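Local coordinates for protein Bd3460 (Bdellovibrio bacteriovorus, PDB 5CEC) that binds the predatory endopeptidase Bd3459 through its ankyrin repeats and, as an immunity protein, probably protects the predator from its own enzyme during cell invasion, at residues Ala36-Asp41 / Leu67-Met72; Gly40-Val45 / Leu76-Phe81; Gly128-Thr133 / Asn161-Thr166; Ala167-Ala172 / Gln198-Val203. All coordinates share one frame; numbering follows the deposited sequence.

Interaction 1: Ala36-Asp41 / Leu67-Met72; sequences AAEQGD and LMNAAM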
loop_
_atom_site.group_PDB
_atom_site.type_symbol
_atom_site.label_atom_id
_atom_site.label_comp_id
_atom_site.label_asym_id
_atom_site.label_seq_id
_atom_site.Cartn_x
_atom_site.Cartn_y
_atom_site.Cartn_z
ATOM N N ALA B 36 -11.587 -4.844 13.777
ATOM C CA ALA B 36 -12.159 -3.794 12.924
ATOM C C ALA B 36 -11.314 -2.524 12.941
ATOM O O ALA B 36 -11.117 -1.879 11.906
ATOM C CB ALA B 36 -13.590 -3.498 13.352
ATOM N N ALA B 37 -10.792 -2.200 14.122
ATOM C CA ALA B 37 -9.959 -1.013 14.276
ATOM C C ALA B 37 -8.656 -1.092 13.475
ATOM O O ALA B 37 -8.233 -0.103 12.866
ATOM C CB ALA B 37 -9.663 -0.742 15.743
ATOM N N GLU B 38 -8.024 -2.264 13.481
ATOM C CA GLU B 38 -6.791 -2.477 12.713
ATOM C C GLU B 38 -7.080 -2.532 11.206
ATOM O O GLU B 38 -6.301 -2.018 10.426
ATOM C CB GLU B 38 -6.108 -3.786 13.143
ATOM C CG GLU B 38 -4.644 -3.934 12.691
ATOM C CD GLU B 38 -4.436 -4.451 11.279
ATOM O OE1 GLU B 38 -5.359 -5.059 10.694
ATOM O OE2 GLU B 38 -3.316 -4.248 10.761
ATOM N N GLN B 39 -8.215 -3.119 10.832
ATOM C CA GLN B 39 -8.557 -3.348 9.426
ATOM C C GLN B 39 -9.082 -2.094 8.707
ATOM O O GLN B 39 -9.140 -2.045 7.470
ATOM C CB GLN B 39 -9.581 -4.494 9.322
ATOM C CG GLN B 39 -9.031 -5.861 9.735
ATOM C CD GLN B 39 -10.104 -6.935 9.985
ATOM O OE1 GLN B 39 -11.280 -6.776 9.626
ATOM N NE2 GLN B 39 -9.689 -8.051 10.596
ATOM N N GLY B 40 -9.485 -1.088 9.469
ATOM C CA GLY B 40 -9.983 0.138 8.880
ATOM C C GLY B 40 -11.469 0.094 8.584
ATOM O O GLY B 40 -11.928 0.840 7.738
ATOM N N ASP B 41 -12.226 -0.759 9.284
ATOM C CA ASP B 41 -13.689 -0.838 9.107
ATOM C C ASP B 41 -14.384 0.060 10.129
ATOM O O ASP B 41 -14.780 -0.387 11.187
ATOM C CB ASP B 41 -14.167 -2.293 9.217
ATOM C CG ASP B 41 -15.556 -2.483 8.677
ATOM O OD1 ASP B 41 -16.338 -1.507 8.714
ATOM O OD2 ASP B 41 -15.875 -3.609 8.216
ATOM N N LEU B 67 -7.334 1.730 20.226
ATOM C CA LEU B 67 -6.575 2.852 19.688
ATOM C C LEU B 67 -5.250 2.396 19.088
ATOM O O LEU B 67 -4.835 2.909 18.040
ATOM C CB LEU B 67 -6.336 3.903 20.779
ATOM C CG LEU B 67 -5.664 5.182 20.297
ATOM C CD1 LEU B 67 -6.550 5.954 19.356
ATOM C CD2 LEU B 67 -5.206 6.034 21.454
ATOM N N MET B 68 -4.549 1.494 19.770
ATOM C CA MET B 68 -3.288 0.963 19.223
ATOM C C MET B 68 -3.510 0.276 17.893
ATOM O O MET B 68 -2.704 0.446 16.978
ATOM C CB MET B 68 -2.624 -0.004 20.187
ATOM C CG MET B 68 -2.056 0.615 21.447
ATOM S SD MET B 68 -1.702 -0.738 22.587
ATOM C CE MET B 68 -1.727 0.145 24.131
ATOM N N ASN B 69 -4.555 -0.531 17.807
ATOM C CA ASN B 69 -4.902 -1.176 16.563
ATOM C C ASN B 69 -5.186 -0.188 15.443
ATOM O O ASN B 69 -4.691 -0.362 14.331
ATOM C CB ASN B 69 -6.107 -2.091 16.785
ATOM C CG ASN B 69 -5.727 -3.445 17.315
ATOM O OD1 ASN B 69 -5.299 -4.298 16.560
ATOM N ND2 ASN B 69 -5.891 -3.658 18.614
ATOM N N ALA B 70 -5.982 0.851 15.717
ATOM C CA ALA B 70 -6.304 1.851 14.707
ATOM C C ALA B 70 -5.050 2.603 14.262
ATOM O O ALA B 70 -4.889 2.915 13.085
ATOM C CB ALA B 70 -7.328 2.826 15.242
ATOM N N ALA B 71 -4.189 2.940 15.218
ATOM C CA ALA B 71 -2.955 3.661 14.929
ATOM C C ALA B 71 -1.993 2.836 14.066
ATOM O O ALA B 71 -1.455 3.354 13.090
ATOM C CB ALA B 71 -2.278 4.092 16.204
ATOM N N MET B 72 -1.783 1.580 14.456
ATOM C CA MET B 72 -0.890 0.657 13.733
ATOM C C MET B 72 -1.357 0.458 12.295
ATOM O O MET B 72 -0.554 0.380 11.380
ATOM C CB MET B 72 -0.840 -0.704 14.441
ATOM C CG MET B 72 -0.076 -1.815 13.716
ATOM S SD MET B 72 0.196 -3.256 14.763
ATOM C CE MET B 72 -1.429 -3.366 15.392
#
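The two flat groups of this contact, the carboxylate of Glu-38 and the amide of Asn-69, stand nearly perpendicular, with 85° between their planes. They do not bond to each other. What faces the amide oxygen is aliphatic: Asn-69 OD1 lies 3.5 Å from Glu-38 CB, and the two side chains cross at about a right angle. The other end of the amide is held by the residue just before its helix, Asn-69 ND2 donating to Thr-65 O. Glu-38 CG is anti to the backbone N (chi1 -165°), which carries the chain across Asn-69 and brings Glu-38 CG to 4.2 Å from Met-72 CE.

Beneath these side chains the backbones come very close, the CA atoms of Glu-38 and Asn-69 lying 4.5 Å apart. Two CA-H...O contacts run in opposite senses: Ala-70 CA to Ala-37 O at 3.3 Å, and Glu-38 CA to Asn-69 O at 3.4 Å. The small side chains of Ala-37 and Ala-70 are consistent with so close an approach; Ala-37 CB lies 3.9 Å from Asn-69 CB. Ala-37 O also accepts a hydrogen bond from Asn-75 ND2.

Glu-38 and Met-72 both pack on Tyr-388 of Bd3459, so one border of the contact belongs to the complex interface. Close packing of helices 31-39 and 66-72 through small residues is typical of the helical layers of an ankyrin-repeat array.

Interaction 2: Gly40-Val45 / Leu76-Phe81; sequences GDLAKV and LDIVKF. With SO4 (sulfate ion), chain H.
Helices 42-49 and 76-84 pack side by side in the ankyrin-repeat array, and they meet through an apolar seam that is tight around Ile-78 and more loosely packed toward the exposed Asp-77. Ile-78 fills the tight part: with CG1 beside the backbone N (chi1 -65°) and the chain extended beyond it, CD1 reaches across to the turn. There Ile-78 CD1 lies 3.6 Å from Gly-40 CA, where a glycine with positive phi ends the preceding helix. Val-45 closes over the same methyl, its CG2 being 4.1 Å from Ile-78 CD1. Leu-42 slides past Ile-78 in the opposite direction, Leu-42 CD1 touching Ile-78 CG1 at 3.8 Å. Farther along, Val-45 CG1 approaches the Phe-81 ring obliquely, 3.8 Å from CD2.

The other end is looser. Leu-42 CD2 meets only the aliphatic root of Asp-77, at 4.0 Å from its CB. In 40-45, Asp-41 caps its helix, OD1 accepting from Lys-44 N at 3.2 Å.

Beyond Asp-77 a sulfate, probably from the crystallisation liquor, sits at the N-terminus of helix 76-84, where the helix dipole would be expected to favour an anion; Lys-154 NZ of Bd3459 also bonds to it. Leu-76 N donates to sulfate O2 at 2.9 Å. The straighter bond, with 170° at the hydrogen, runs from Asp-77 N to sulfate O3 over 2.8 Å.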
loop_
_atom_site.group_PDB
_atom_site.type_symbol
_atom_site.label_atom_id
_atom_site.label_comp_id
_atom_site.label_asym_id
_atom_site.label_seq_id
_atom_site.Cartn_x
_atom_site.Cartn_y
_atom_site.Cartn_z
ATOM N N GLY B 40 -9.485 -1.088 9.469
ATOM C CA GLY B 40 -9.983 0.138 8.880
ATOM C C GLY B 40 -11.469 0.094 8.584
ATOM O O GLY B 40 -11.928 0.840 7.738
ATOM N N ASP B 41 -12.226 -0.759 9.284
ATOM C CA ASP B 41 -13.689 -0.838 9.107
ATOM C C ASP B 41 -14.384 0.060 10.129
ATOM O O ASP B 41 -14.780 -0.387 11.187
ATOM C CB ASP B 41 -14.167 -2.293 9.217
ATOM C CG ASP B 41 -15.556 -2.483 8.677
ATOM O OD1 ASP B 41 -16.338 -1.507 8.714
ATOM O OD2 ASP B 41 -15.875 -3.609 8.216
ATOM N N LEU B 42 -14.525 1.332 9.788
ATOM C CA LEU B 42 -15.102 2.324 10.694
ATOM C C LEU B 42 -16.549 2.016 11.043
ATOM O O LEU B 42 -16.968 2.211 12.181
ATOM C CB LEU B 42 -15.002 3.722 10.081
ATOM C CG LEU B 42 -15.649 4.885 10.826
ATOM C CD1 LEU B 42 -15.013 5.050 12.204
ATOM C CD2 LEU B 42 -15.520 6.160 10.007
ATOM N N ALA B 43 -17.320 1.549 10.065
ATOM C CA ALA B 43 -18.724 1.240 10.316
ATOM C C ALA B 43 -18.836 0.196 11.400
ATOM O O ALA B 43 -19.637 0.334 12.310
ATOM C CB ALA B 43 -19.433 0.764 9.051
ATOM N N LYS B 44 -17.988 -0.826 11.313
ATOM C CA LYS B 44 -17.975 -1.912 12.286
ATOM C C LYS B 44 -17.549 -1.407 13.656
ATOM O O LYS B 44 -18.108 -1.807 14.673
ATOM C CB LYS B 44 -17.053 -3.034 11.801
ATOM C CG LYS B 44 -17.199 -4.357 12.524
ATOM C CD LYS B 44 -16.601 -5.504 11.709
ATOM C CE LYS B 44 -17.397 -5.821 10.441
ATOM N NZ LYS B 44 -16.932 -7.060 9.752
ATOM N N VAL B 45 -16.566 -0.511 13.672
ATOM C CA VAL B 45 -16.150 0.138 14.912
ATOM C C VAL B 45 -17.310 0.942 15.549
ATOM O O VAL B 45 -17.604 0.761 16.725
ATOM C CB VAL B 45 -14.890 1.005 14.702
ATOM C CG1 VAL B 45 -14.628 1.924 15.906
ATOM C CG2 VAL B 45 -13.669 0.114 14.431
ATOM N N LEU B 76 -6.946 6.771 10.264
ATOM C CA LEU B 76 -7.151 8.091 10.823
ATOM C C LEU B 76 -8.583 8.387 11.261
ATOM O O LEU B 76 -8.801 8.904 12.365
ATOM C CB LEU B 76 -6.674 9.142 9.839
ATOM C CG LEU B 76 -6.739 10.585 10.291
ATOM C CD1 LEU B 76 -5.935 10.822 11.558
ATOM C CD2 LEU B 76 -6.219 11.444 9.157
ATOM N N ASP B 77 -9.564 8.053 10.425
ATOM C CA ASP B 77 -10.967 8.260 10.824
ATOM C C ASP B 77 -11.312 7.485 12.085
ATOM O O ASP B 77 -12.001 7.998 12.966
ATOM C CB ASP B 77 -11.923 7.907 9.674
ATOM C CG ASP B 77 -11.977 8.997 8.607
ATOM O OD1 ASP B 77 -11.289 10.028 8.761
ATOM O OD2 ASP B 77 -12.714 8.834 7.611
ATOM N N ILE B 78 -10.812 6.260 12.210
ATOM C CA ILE B 78 -11.085 5.463 13.406
ATOM C C ILE B 78 -10.365 6.064 14.616
ATOM O O ILE B 78 -10.953 6.179 15.692
ATOM C CB ILE B 78 -10.732 3.990 13.206
ATOM C CG1 ILE B 78 -11.640 3.367 12.138
ATOM C CG2 ILE B 78 -10.832 3.239 14.529
ATOM C CD1 ILE B 78 -11.245 1.959 11.726
ATOM N N VAL B 79 -9.131 6.519 14.441
ATOM C CA VAL B 79 -8.420 7.191 15.531
ATOM C C VAL B 79 -9.211 8.422 15.971
ATOM O O VAL B 79 -9.392 8.627 17.151
ATOM C CB VAL B 79 -6.985 7.565 15.122
ATOM C CG1 VAL B 79 -6.322 8.535 16.095
ATOM C CG2 VAL B 79 -6.166 6.305 15.036
ATOM N N LYS B 80 -9.695 9.220 15.022
ATOM C CA LYS B 80 -10.442 10.422 15.383
ATOM C C LYS B 80 -11.707 10.076 16.167
ATOM O O LYS B 80 -12.050 10.757 17.152
ATOM C CB LYS B 80 -10.801 11.225 14.132
ATOM C CG LYS B 80 -9.648 11.955 13.477
ATOM C CD LYS B 80 -10.111 12.672 12.207
ATOM C CE LYS B 80 -9.078 13.655 11.678
ATOM N NZ LYS B 80 -9.647 14.499 10.576
ATOM N N PHE B 81 -12.403 9.025 15.729
ATOM C CA PHE B 81 -13.593 8.550 16.423
ATOM C C PHE B 81 -13.280 8.133 17.867
ATOM O O PHE B 81 -13.963 8.526 18.826
ATOM C CB PHE B 81 -14.254 7.395 15.652
ATOM C CG PHE B 81 -15.387 6.741 16.395
ATOM C CD1 PHE B 81 -16.598 7.410 16.557
ATOM C CD2 PHE B 81 -15.237 5.479 16.978
ATOM C CE1 PHE B 81 -17.637 6.823 17.260
ATOM C CE2 PHE B 81 -16.285 4.889 17.690
ATOM C CZ PHE B 81 -17.486 5.560 17.824
HETATM S S SO4 H . -8.203 7.022 6.816
HETATM O O1 SO4 H . -8.059 8.442 6.374
HETATM O O2 SO4 H . -6.922 6.509 7.376
HETATM O O3 SO4 H . -9.261 6.936 7.827
HETATM O O4 SO4 H . -8.610 6.256 5.599
#

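Interaction 3: Gly128-Thr133 / Asn161-Thr166; sequences GDEGDT and NTLGET
Asn-161 adopts the crowded first torsion, with CG between the backbone N and the carbonyl carbon (chi1 74°), while Asp-132 keeps CG beside its backbone N (chi1 -79°). These settings lay the two side chains side by side, pointing the same way, with amide and carboxylate planes only 6° apart. Asn-161 ND2 then donates to Asp-132 OD1 at 3.0 Å, the acceptor lying in the amide plane. The opposite end of the amide works within its own loop: Glu-165 N donates to Asn-161 OD1 at 2.9 Å, from above the carbonyl plane, so the amide is fixed from both ends.

Next to this pair, Thr-162 N donates to Glu-130 O at 2.9 Å, in the carbonyl plane. Gly-131, with positive phi and no side chain, has its CA 3.7 Å from Thr-162 OG1. A water links the two segments, donating to Gly-131 O at 2.8 Å and hydrogen-bonded to Thr-162 OG1 at 3.1 Å. Leu-163 crosses Glu-130 obliquely, Leu-163 CD1 lying 4.2 Å from Glu-130 CG.

Both segments contain a type I turn, and the Asn-161 to Gly-164 turn leading into Glu-165 and Thr-166, at the N-cap position, matches the ankyrin consensus. Asp-132 OD2 forms a salt bridge with Arg-137 of helix 134-141, and Glu-165 OE1 one with Arg-173 of helix 167-174. The contact therefore joins successive loops that run into helices 134-141 and 167-174.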
loop_
_atom_site.group_PDB
_atom_site.type_symbol
_atom_site.label_atom_id
_atom_site.label_comp_id
_atom_site.label_asym_id
_atom_site.label_seq_id
_atom_site.Cartn_x
_atom_site.Cartn_y
_atom_site.Cartn_z
ATOM N N GLY B 128 12.163 -2.580 20.384
ATOM C CA GLY B 128 13.460 -3.005 19.857
ATOM C C GLY B 128 14.564 -2.921 20.882
ATOM O O GLY B 128 14.458 -2.270 21.918
ATOM N N ASP B 129 15.640 -3.634 20.596
ATOM C CA ASP B 129 16.775 -3.715 21.538
ATOM C C ASP B 129 17.474 -2.392 21.766
ATOM O O ASP B 129 18.068 -2.189 22.809
ATOM C CB ASP B 129 17.814 -4.759 21.056
ATOM C CG ASP B 129 17.314 -6.187 21.147
ATOM O OD1 ASP B 129 16.247 -6.426 21.747
ATOM O OD2 ASP B 129 17.996 -7.081 20.606
ATOM N N GLU B 130 17.378 -1.485 20.813
ATOM C CA GLU B 130 18.077 -0.218 20.889
ATOM C C GLU B 130 17.416 0.780 21.835
ATOM O O GLU B 130 18.066 1.740 22.284
ATOM C CB GLU B 130 18.149 0.461 19.504
ATOM C CG GLU B 130 18.656 -0.382 18.350
ATOM C CD GLU B 130 17.565 -1.180 17.647
ATOM O OE1 GLU B 130 16.393 -1.205 18.104
ATOM O OE2 GLU B 130 17.900 -1.753 16.599
ATOM N N GLY B 131 16.119 0.603 22.100
ATOM C CA GLY B 131 15.367 1.595 22.872
ATOM C C GLY B 131 15.361 2.960 22.194
ATOM O O GLY B 131 15.492 4.001 22.839
ATOM N N ASP B 132 15.215 2.967 20.878
ATOM C CA ASP B 132 15.129 4.206 20.121
ATOM C C ASP B 132 13.996 5.079 20.670
ATOM O O ASP B 132 12.915 4.583 21.036
ATOM C CB ASP B 132 14.839 3.943 18.655
ATOM C CG ASP B 132 16.047 3.514 17.844
ATOM O OD1 ASP B 132 17.187 3.589 18.338
ATOM O OD2 ASP B 132 15.791 3.162 16.665
ATOM N N THR B 133 14.285 6.369 20.752
ATOM C CA THR B 133 13.229 7.321 21.058
ATOM C C THR B 133 12.271 7.451 19.886
ATOM O O THR B 133 12.639 7.208 18.734
ATOM C CB THR B 133 13.755 8.713 21.415
ATOM O OG1 THR B 133 14.406 9.262 20.265
ATOM C CG2 THR B 133 14.713 8.652 22.593
ATOM N N ASN B 161 19.277 6.872 23.127
ATOM C CA ASN B 161 18.699 5.551 23.310
ATOM C C ASN B 161 19.500 4.711 24.278
ATOM O O ASN B 161 20.440 5.208 24.913
ATOM C CB ASN B 161 18.462 4.854 21.957
ATOM C CG ASN B 161 19.735 4.346 21.287
ATOM O OD1 ASN B 161 20.831 4.360 21.852
ATOM N ND2 ASN B 161 19.569 3.856 20.072
ATOM N N THR B 162 19.100 3.448 24.432
ATOM C CA THR B 162 19.725 2.584 25.404
ATOM C C THR B 162 21.184 2.330 25.130
ATOM O O THR B 162 21.939 2.049 26.054
ATOM C CB THR B 162 18.984 1.247 25.467
ATOM O OG1 THR B 162 17.631 1.515 25.814
ATOM C CG2 THR B 162 19.636 0.257 26.447
ATOM N N LEU B 163 21.563 2.422 23.857
ATOM C CA LEU B 163 22.939 2.239 23.408
ATOM C C LEU B 163 23.762 3.533 23.397
ATOM O O LEU B 163 24.899 3.543 22.968
ATOM C CB LEU B 163 22.931 1.577 22.028
ATOM C CG LEU B 163 22.109 0.277 21.927
ATOM C CD1 LEU B 163 22.192 -0.314 20.525
ATOM C CD2 LEU B 163 22.563 -0.727 22.973
ATOM N N GLY B 164 23.188 4.618 23.882
ATOM C CA GLY B 164 23.849 5.898 23.935
ATOM C C GLY B 164 23.834 6.689 22.656
ATOM O O GLY B 164 24.654 7.585 22.513
ATOM N N GLU B 165 22.931 6.346 21.733
ATOM C CA GLU B 165 22.900 6.999 20.429
ATOM C C GLU B 165 21.689 7.896 20.302
ATOM O O GLU B 165 20.599 7.566 20.772
ATOM C CB GLU B 165 22.881 5.928 19.322
ATOM C CG GLU B 165 24.192 5.170 19.272
ATOM C CD GLU B 165 24.367 4.269 18.062
ATOM O OE1 GLU B 165 23.396 4.076 17.288
ATOM O OE2 GLU B 165 25.479 3.732 17.902
ATOM N N THR B 166 21.895 9.037 19.650
ATOM C CA THR B 166 20.848 9.959 19.245
ATOM C C THR B 166 20.556 9.798 17.760
ATOM O O THR B 166 21.181 8.997 17.043
ATOM C CB THR B 166 21.312 11.386 19.531
ATOM O OG1 THR B 166 22.498 11.608 18.769
ATOM C CG2 THR B 166 21.603 11.574 21.007
HETATM O O HOH W 1 15.814 3.960 25.613
#

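Interaction 4: Ala167-Ala172 / Gln198-Val203; sequences ALFAVA and QTALDV
Phe-169 sets the geometry, its ring lying under the first turn of helix 200-206. Ala-200 stands over one face: its CB is 4.3 Å from the ring centroid and only 8° off the normal, a clear CH-pi contact. The backbone N of Ala-200 lies over this face too, offset toward the rim. At the edge, in the ring plane, Gln-198 O comes to 3.3 Å from Phe-169 CE2, which would set the slightly positive rim of the ring against a carbonyl oxygen.

Val-203 crosses Phe-169 at about a right angle, its CG2 3.9 Å from Phe-169 CD2. Leu-168, with CG anti to the backbone N (chi1 -167°), brings CD2 to 3.8 Å from Ala-200 CB. Ala-172 CB also lies 3.4 Å from Ala-200 O.

Thr-199 and Asp-202 form a capping box, Asp-202 N donating to Thr-199 OG1 at 3.1 Å and Thr-199 N to Asp-202 OD2. This packing of helix 167-174 against helix 200-206 in the ankyrin array has no hydrogen bond across it. Its chemistry implies that apolar shape and weak CH contacts set the fit, while the hydrogen bonds are made within each segment or to residues beyond the two.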
loop_
_atom_site.group_PDB
_atom_site.type_symbol
_atom_site.label_atom_id
_atom_site.label_comp_id
_atom_site.label_asym_id
_atom_site.label_seq_id
_atom_site.Cartn_x
_atom_site.Cartn_y
_atom_site.Cartn_z
ATOM N N ALA B 167 19.583 10.559 17.288
ATOM C CA ALA B 167 19.211 10.556 15.859
ATOM C C ALA B 167 20.373 10.821 14.938
ATOM O O ALA B 167 20.430 10.269 13.843
ATOM C CB ALA B 167 18.106 11.558 15.602
ATOM N N LEU B 168 21.310 11.664 15.382
ATOM C CA LEU B 168 22.499 11.936 14.572
ATOM C C LEU B 168 23.235 10.660 14.188
ATOM O O LEU B 168 23.766 10.568 13.087
ATOM C CB LEU B 168 23.425 12.914 15.300
ATOM C CG LEU B 168 24.540 13.501 14.428
ATOM C CD1 LEU B 168 23.982 14.478 13.400
ATOM C CD2 LEU B 168 25.536 14.247 15.285
ATOM N N PHE B 169 23.288 9.701 15.102
ATOM C CA PHE B 169 23.959 8.420 14.839
ATOM C C PHE B 169 23.194 7.597 13.805
ATOM O O PHE B 169 23.791 6.971 12.917
ATOM C CB PHE B 169 24.063 7.606 16.140
ATOM C CG PHE B 169 25.093 8.110 17.095
ATOM C CD1 PHE B 169 24.924 9.287 17.817
ATOM C CD2 PHE B 169 26.249 7.393 17.293
ATOM C CE1 PHE B 169 25.890 9.704 18.693
ATOM C CE2 PHE B 169 27.220 7.807 18.166
ATOM C CZ PHE B 169 27.040 8.962 18.887
ATOM N N ALA B 170 21.866 7.549 13.930
ATOM C CA ALA B 170 21.070 6.778 12.979
ATOM C C ALA B 170 21.191 7.311 11.564
ATOM O O ALA B 170 21.350 6.560 10.616
ATOM C CB ALA B 170 19.614 6.769 13.414
ATOM N N VAL B 171 21.100 8.632 11.433
ATOM C CA VAL B 171 21.246 9.283 10.146
ATOM C C VAL B 171 22.676 9.223 9.654
ATOM O O VAL B 171 22.917 9.114 8.440
ATOM C CB VAL B 171 20.694 10.715 10.197
ATOM C CG1 VAL B 171 21.074 11.536 9.000
ATOM C CG2 VAL B 171 19.195 10.679 10.471
ATOM N N ALA B 172 23.638 9.268 10.557
ATOM C CA ALA B 172 25.039 9.072 10.155
ATOM C C ALA B 172 25.191 7.736 9.445
ATOM O O ALA B 172 25.903 7.645 8.443
ATOM C CB ALA B 172 25.956 9.147 11.368
ATOM N N GLN B 198 31.940 5.545 20.526
ATOM C CA GLN B 198 31.933 6.029 19.154
ATOM C C GLN B 198 31.160 7.344 19.012
ATOM O O GLN B 198 30.118 7.543 19.628
ATOM C CB GLN B 198 31.252 5.016 18.223
ATOM C CG GLN B 198 31.852 3.621 18.180
ATOM C CD GLN B 198 30.980 2.707 17.321
ATOM O OE1 GLN B 198 29.825 2.455 17.649
ATOM N NE2 GLN B 198 31.526 2.231 16.206
ATOM N N THR B 199 31.668 8.229 18.168
ATOM C CA THR B 199 30.924 9.405 17.728
ATOM C C THR B 199 30.033 9.065 16.542
ATOM O O THR B 199 30.134 7.981 15.963
ATOM C CB THR B 199 31.885 10.505 17.290
ATOM O OG1 THR B 199 32.670 10.016 16.200
ATOM C CG2 THR B 199 32.810 10.950 18.443
ATOM N N ALA B 200 29.194 10.005 16.129
ATOM C CA ALA B 200 28.396 9.842 14.923
ATOM C C ALA B 200 29.284 9.673 13.690
ATOM O O ALA B 200 28.993 8.868 12.826
ATOM C CB ALA B 200 27.429 11.000 14.748
ATOM N N LEU B 201 30.361 10.440 13.599
ATOM C CA LEU B 201 31.309 10.275 12.504
ATOM C C LEU B 201 31.873 8.842 12.493
ATOM O O LEU B 201 31.959 8.220 11.432
ATOM C CB LEU B 201 32.453 11.292 12.649
ATOM C CG LEU B 201 33.600 11.160 11.639
ATOM C CD1 LEU B 201 33.078 11.176 10.210
ATOM C CD2 LEU B 201 34.598 12.277 11.855
ATOM N N ASP B 202 32.241 8.321 13.669
ATOM C CA ASP B 202 32.769 6.965 13.765
ATOM C C ASP B 202 31.751 5.976 13.149
ATOM O O ASP B 202 32.130 5.061 12.409
ATOM C CB ASP B 202 33.033 6.550 15.213
ATOM C CG ASP B 202 34.246 7.209 15.816
ATOM O OD1 ASP B 202 35.180 7.616 15.087
ATOM O OD2 ASP B 202 34.275 7.266 17.055
ATOM N N VAL B 203 30.474 6.121 13.476
ATOM C CA VAL B 203 29.503 5.133 12.994
ATOM C C VAL B 203 29.193 5.311 11.516
ATOM O O VAL B 203 28.867 4.353 10.829
ATOM C CB VAL B 203 28.225 5.019 13.873
ATOM C CG1 VAL B 203 28.601 4.801 15.324
ATOM C CG2 VAL B 203 27.287 6.194 13.711
#

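Overall arrangement
Interactions 1 and 2 are adjoining contacts of one part of the array: they share Gly-40 and Asp-41, their centres are 7 Å apart, and Ala-70 CB touches Ile-78 CG2 at 3.6 Å. Interactions 3 and 4 follow in series on the opposite side of the chain's centre, their own centres 12 Å apart, with Glu-165 OE2 4.2 Å from Val-203 CG1. Between interactions 2 and 4 the centres are about 40 Å apart, which spans much of the ankyrin array. The partner enzyme Bd3459 packs against interactions 1 and 2 and shares the sulfate with the latter, whereas no other protein chain of the assembly touches the segments of interaction 4.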